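Local coordinates for protein phosphinothricin N-acetyltransferase (Brucella ovis, PDB 5DWM) that probably transfers an acetyl group from acetyl-CoA to an amine acceptor such as phosphinothricin, as GNAT-family enzymes do, at residues A[57-65]-A[112-122]. Numbering follows the deposited sequence. Where two conformers were deposited one is given.
Sequences DQGFPILVA and ELIARISALGF. Unlike the reference sequence in segment 57-65: Gly59 (reference Ser).
The rings of Phe60 and Phe122 lie nearly parallel, their planes 28° apart, but are slid so far that they barely overlap: Phe60 CE1 meets Phe122 CZ at 3.6 Å. Ile117 CD1 sits at the edge of the Phe60 ring, while Tyr79 of strand 70-79 packs edge-to-face with it. The Phe122 ring receives Ile117 O at its edge, in plane. The guanidinium of Arg116 carries Pro61 CB over one face, offset toward the rim; bends at chi2 (-74°) and again at chi3 turn the chain back toward the proline, and NH1 forms a salt bridge with Asp14 of strand 11-14. A long, flexible arginine suits this border: its CB and one guanidinium face lie against Pro61 while the charge finds a carboxylate. Pro61, with three apolar ring methylenes and no N-H to satisfy, fits among Leu113, Arg116, Ile117 and Leu120: CG lies 3.9 Å from Leu113 CD1, CD 3.8 Å from Ile117 CD1, and Leu120 CD1 comes tip to tip. Two residues on, within strand 62-65, Leu63 uses its branched end to place CD1 3.6 Å from Leu113 N and CD2 near Arg116 NH1. No hydrogen bond crosses; van der Waals packing joins strand and helix 112-119, their axes near-antiparallel (160°). Such packing of a helix on the central mixed sheet is characteristic of the GNAT fold, here helix 105-119, following the acetyl-CoA-binding Gly102 and Gly104.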
loop_
_atom_site.group_PDB
_atom_site.type_symbol
_atom_site.label_atom_id
_atom_site.label_comp_id
_atom_site.label_asym_id
_atom_site.label_seq_id
_atom_site.Cartn_x
_atom_site.Cartn_y
_atom_site.Cartn_z
ATOM N N ASP A 57 5.026 16.852 10.165
ATOM C CA ASP A 57 4.112 17.850 9.614
ATOM C C ASP A 57 2.707 17.289 9.458
ATOM O O ASP A 57 1.724 18.022 9.616
ATOM C CB ASP A 57 4.627 18.343 8.259
ATOM C CG ASP A 57 5.881 19.189 8.377
ATOM O OD1 ASP A 57 6.222 19.602 9.504
ATOM O OD2 ASP A 57 6.520 19.451 7.334
ATOM N N GLN A 58 2.590 15.996 9.147
ATOM C CA GLN A 58 1.279 15.366 9.028
ATOM C C GLN A 58 0.617 15.129 10.378
ATOM O O GLN A 58 -0.594 14.886 10.425
ATOM C CB GLN A 58 1.397 14.033 8.289
ATOM C CG GLN A 58 1.713 14.155 6.814
ATOM C CD GLN A 58 1.973 12.807 6.184
ATOM O OE1 GLN A 58 2.895 12.093 6.580
ATOM N NE2 GLN A 58 1.151 12.438 5.213
ATOM N N GLY A 59 1.372 15.200 11.468
ATOM C CA GLY A 59 0.839 14.993 12.797
ATOM C C GLY A 59 1.109 13.639 13.420
ATOM O O GLY A 59 0.571 13.357 14.500
ATOM N N PHE A 60 1.934 12.803 12.790
ATOM C CA PHE A 60 2.146 11.447 13.268
ATOM C C PHE A 60 3.213 11.414 14.355
ATOM O O PHE A 60 4.164 12.201 14.328
ATOM C CB PHE A 60 2.587 10.546 12.117
ATOM C CG PHE A 60 1.468 10.185 11.174
ATOM C CD1 PHE A 60 0.478 9.305 11.572
ATOM C CD2 PHE A 60 1.407 10.720 9.896
ATOM C CE1 PHE A 60 -0.570 8.972 10.720
ATOM C CE2 PHE A 60 0.360 10.387 9.029
ATOM C CZ PHE A 60 -0.625 9.508 9.448
ATOM N N PRO A 61 3.081 10.501 15.311
ATOM C CA PRO A 61 4.099 10.365 16.355
ATOM C C PRO A 61 5.340 9.662 15.833
ATOM O O PRO A 61 5.274 8.766 14.985
ATOM C CB PRO A 61 3.405 9.490 17.405
ATOM C CG PRO A 61 2.445 8.678 16.626
ATOM C CD PRO A 61 1.939 9.594 15.531
ATOM N N ILE A 62 6.483 10.088 16.364
ATOM C CA ILE A 62 7.784 9.506 16.052
ATOM C C ILE A 62 8.490 9.307 17.379
ATOM O O ILE A 62 8.693 10.274 18.122
ATOM C CB ILE A 62 8.631 10.410 15.139
ATOM C CG1 ILE A 62 7.852 10.842 13.893
ATOM C CG2 ILE A 62 9.900 9.692 14.736
ATOM C CD1 ILE A 62 8.569 11.914 13.084
ATOM N N LEU A 63 8.859 8.064 17.673
ATOM C CA LEU A 63 9.356 7.681 18.983
ATOM C C LEU A 63 10.741 7.062 18.877
ATOM O O LEU A 63 11.087 6.430 17.876
ATOM C CB LEU A 63 8.419 6.661 19.621
ATOM C CG LEU A 63 6.963 7.085 19.765
ATOM C CD1 LEU A 63 6.168 5.911 20.304
ATOM C CD2 LEU A 63 6.845 8.297 20.686
ATOM N N VAL A 64 11.526 7.239 19.935
ATOM C CA VAL A 64 12.827 6.598 20.047
ATOM C C VAL A 64 12.935 5.901 21.394
ATOM O O VAL A 64 12.309 6.307 22.377
ATOM C CB VAL A 64 14.008 7.575 19.840
ATOM C CG1 VAL A 64 13.947 8.191 18.446
ATOM C CG2 VAL A 64 14.033 8.646 20.922
ATOM N N ALA A 65 13.740 4.843 21.431
ATOM C CA ALA A 65 14.095 4.162 22.668
ATOM C C ALA A 65 15.538 4.513 22.985
ATOM O O ALA A 65 16.416 4.351 22.133
ATOM C CB ALA A 65 13.960 2.649 22.508
ATOM N N GLU A 112 3.957 1.922 23.073
ATOM C CA GLU A 112 3.746 3.362 23.185
ATOM C C GLU A 112 3.195 3.944 21.887
ATOM O O GLU A 112 2.350 4.849 21.917
ATOM C CB GLU A 112 5.033 4.061 23.632
ATOM C CG GLU A 112 4.900 5.567 23.859
ATOM C CD GLU A 112 3.894 5.936 24.940
ATOM O OE1 GLU A 112 3.378 7.077 24.912
ATOM O OE2 GLU A 112 3.615 5.088 25.814
ATOM N N LEU A 113 3.641 3.423 20.734
ATOM C CA LEU A 113 3.099 3.886 19.460
ATOM C C LEU A 113 1.604 3.599 19.366
ATOM O O LEU A 113 0.827 4.456 18.926
ATOM C CB LEU A 113 3.847 3.228 18.304
ATOM C CG LEU A 113 3.558 3.833 16.933
ATOM C CD1 LEU A 113 4.218 5.189 16.789
ATOM C CD2 LEU A 113 4.017 2.904 15.825
ATOM N N ILE A 114 1.187 2.396 19.788
ATOM C CA ILE A 114 -0.235 2.058 19.831
ATOM C C ILE A 114 -0.996 3.061 20.685
ATOM O O ILE A 114 -2.077 3.531 20.304
ATOM C CB ILE A 114 -0.432 0.613 20.336
ATOM C CG1 ILE A 114 0.095 -0.403 19.318
ATOM C CG2 ILE A 114 -1.898 0.346 20.676
ATOM C CD1 ILE A 114 0.187 -1.821 19.880
ATOM N N ALA A 115 -0.446 3.404 21.855
ATOM C CA ALA A 115 -1.097 4.383 22.724
ATOM C C ALA A 115 -1.238 5.741 22.039
ATOM O O ALA A 115 -2.300 6.367 22.105
ATOM C CB ALA A 115 -0.345 4.518 24.055
ATOM N N ARG A 116 -0.180 6.213 21.371
ATOM C CA ARG A 116 -0.242 7.526 20.740
ATOM C C ARG A 116 -1.209 7.529 19.559
ATOM O O ARG A 116 -1.975 8.485 19.382
ATOM C CB ARG A 116 1.161 7.968 20.317
ATOM C CG ARG A 116 2.127 8.207 21.485
ATOM C CD ARG A 116 1.809 9.503 22.212
ATOM N NE ARG A 116 1.924 10.660 21.329
ATOM C CZ ARG A 116 3.050 11.332 21.112
ATOM N NH1 ARG A 116 4.168 10.971 21.726
ATOM N NH2 ARG A 116 3.056 12.370 20.289
ATOM N N ILE A 117 -1.190 6.472 18.743
ATOM C CA ILE A 117 -2.090 6.387 17.595
ATOM C C ILE A 117 -3.540 6.265 18.045
ATOM O O ILE A 117 -4.450 6.843 17.429
ATOM C CB ILE A 117 -1.659 5.219 16.690
ATOM C CG1 ILE A 117 -0.420 5.630 15.903
ATOM C CG2 ILE A 117 -2.795 4.815 15.742
ATOM C CD1 ILE A 117 -0.670 6.834 15.006
ATOM N N SER A 118 -3.782 5.500 19.115
ATOM C CA SER A 118 -5.130 5.395 19.655
ATOM C C SER A 118 -5.626 6.752 20.135
ATOM O O SER A 118 -6.779 7.127 19.881
ATOM C CB SER A 118 -5.150 4.369 20.788
ATOM O OG SER A 118 -6.466 4.116 21.243
ATOM N N ALA A 119 -4.758 7.511 20.813
ATOM C CA ALA A 119 -5.171 8.811 21.330
ATOM C C ALA A 119 -5.534 9.775 20.208
ATOM O O ALA A 119 -6.326 10.699 20.420
ATOM C CB ALA A 119 -4.086 9.396 22.237
ATOM N N LEU A 120 -4.982 9.569 19.011
ATOM C CA LEU A 120 -5.295 10.413 17.866
ATOM C C LEU A 120 -6.604 10.037 17.175
ATOM O O LEU A 120 -7.060 10.786 16.304
ATOM C CB LEU A 120 -4.131 10.405 16.866
ATOM C CG LEU A 120 -2.847 11.107 17.319
ATOM C CD1 LEU A 120 -1.690 10.834 16.365
ATOM C CD2 LEU A 120 -3.057 12.612 17.488
ATOM N N GLY A 121 -7.221 8.915 17.541
ATOM C CA GLY A 121 -8.530 8.562 17.027
ATOM C C GLY A 121 -8.549 7.597 15.861
ATOM O O GLY A 121 -9.615 7.393 15.263
ATOM N N PHE A 122 -7.411 6.999 15.521
ATOM C CA PHE A 122 -7.384 5.996 14.473
ATOM C C PHE A 122 -8.163 4.753 14.894
ATOM O O PHE A 122 -8.351 4.467 16.081
ATOM C CB PHE A 122 -5.942 5.637 14.105
ATOM C CG PHE A 122 -5.254 6.695 13.296
ATOM C CD1 PHE A 122 -5.334 6.679 11.911
ATOM C CD2 PHE A 122 -4.558 7.719 13.911
ATOM C CE1 PHE A 122 -4.719 7.665 11.158
ATOM C CE2 PHE A 122 -3.937 8.697 13.165
ATOM C CZ PHE A 122 -4.023 8.680 11.792
#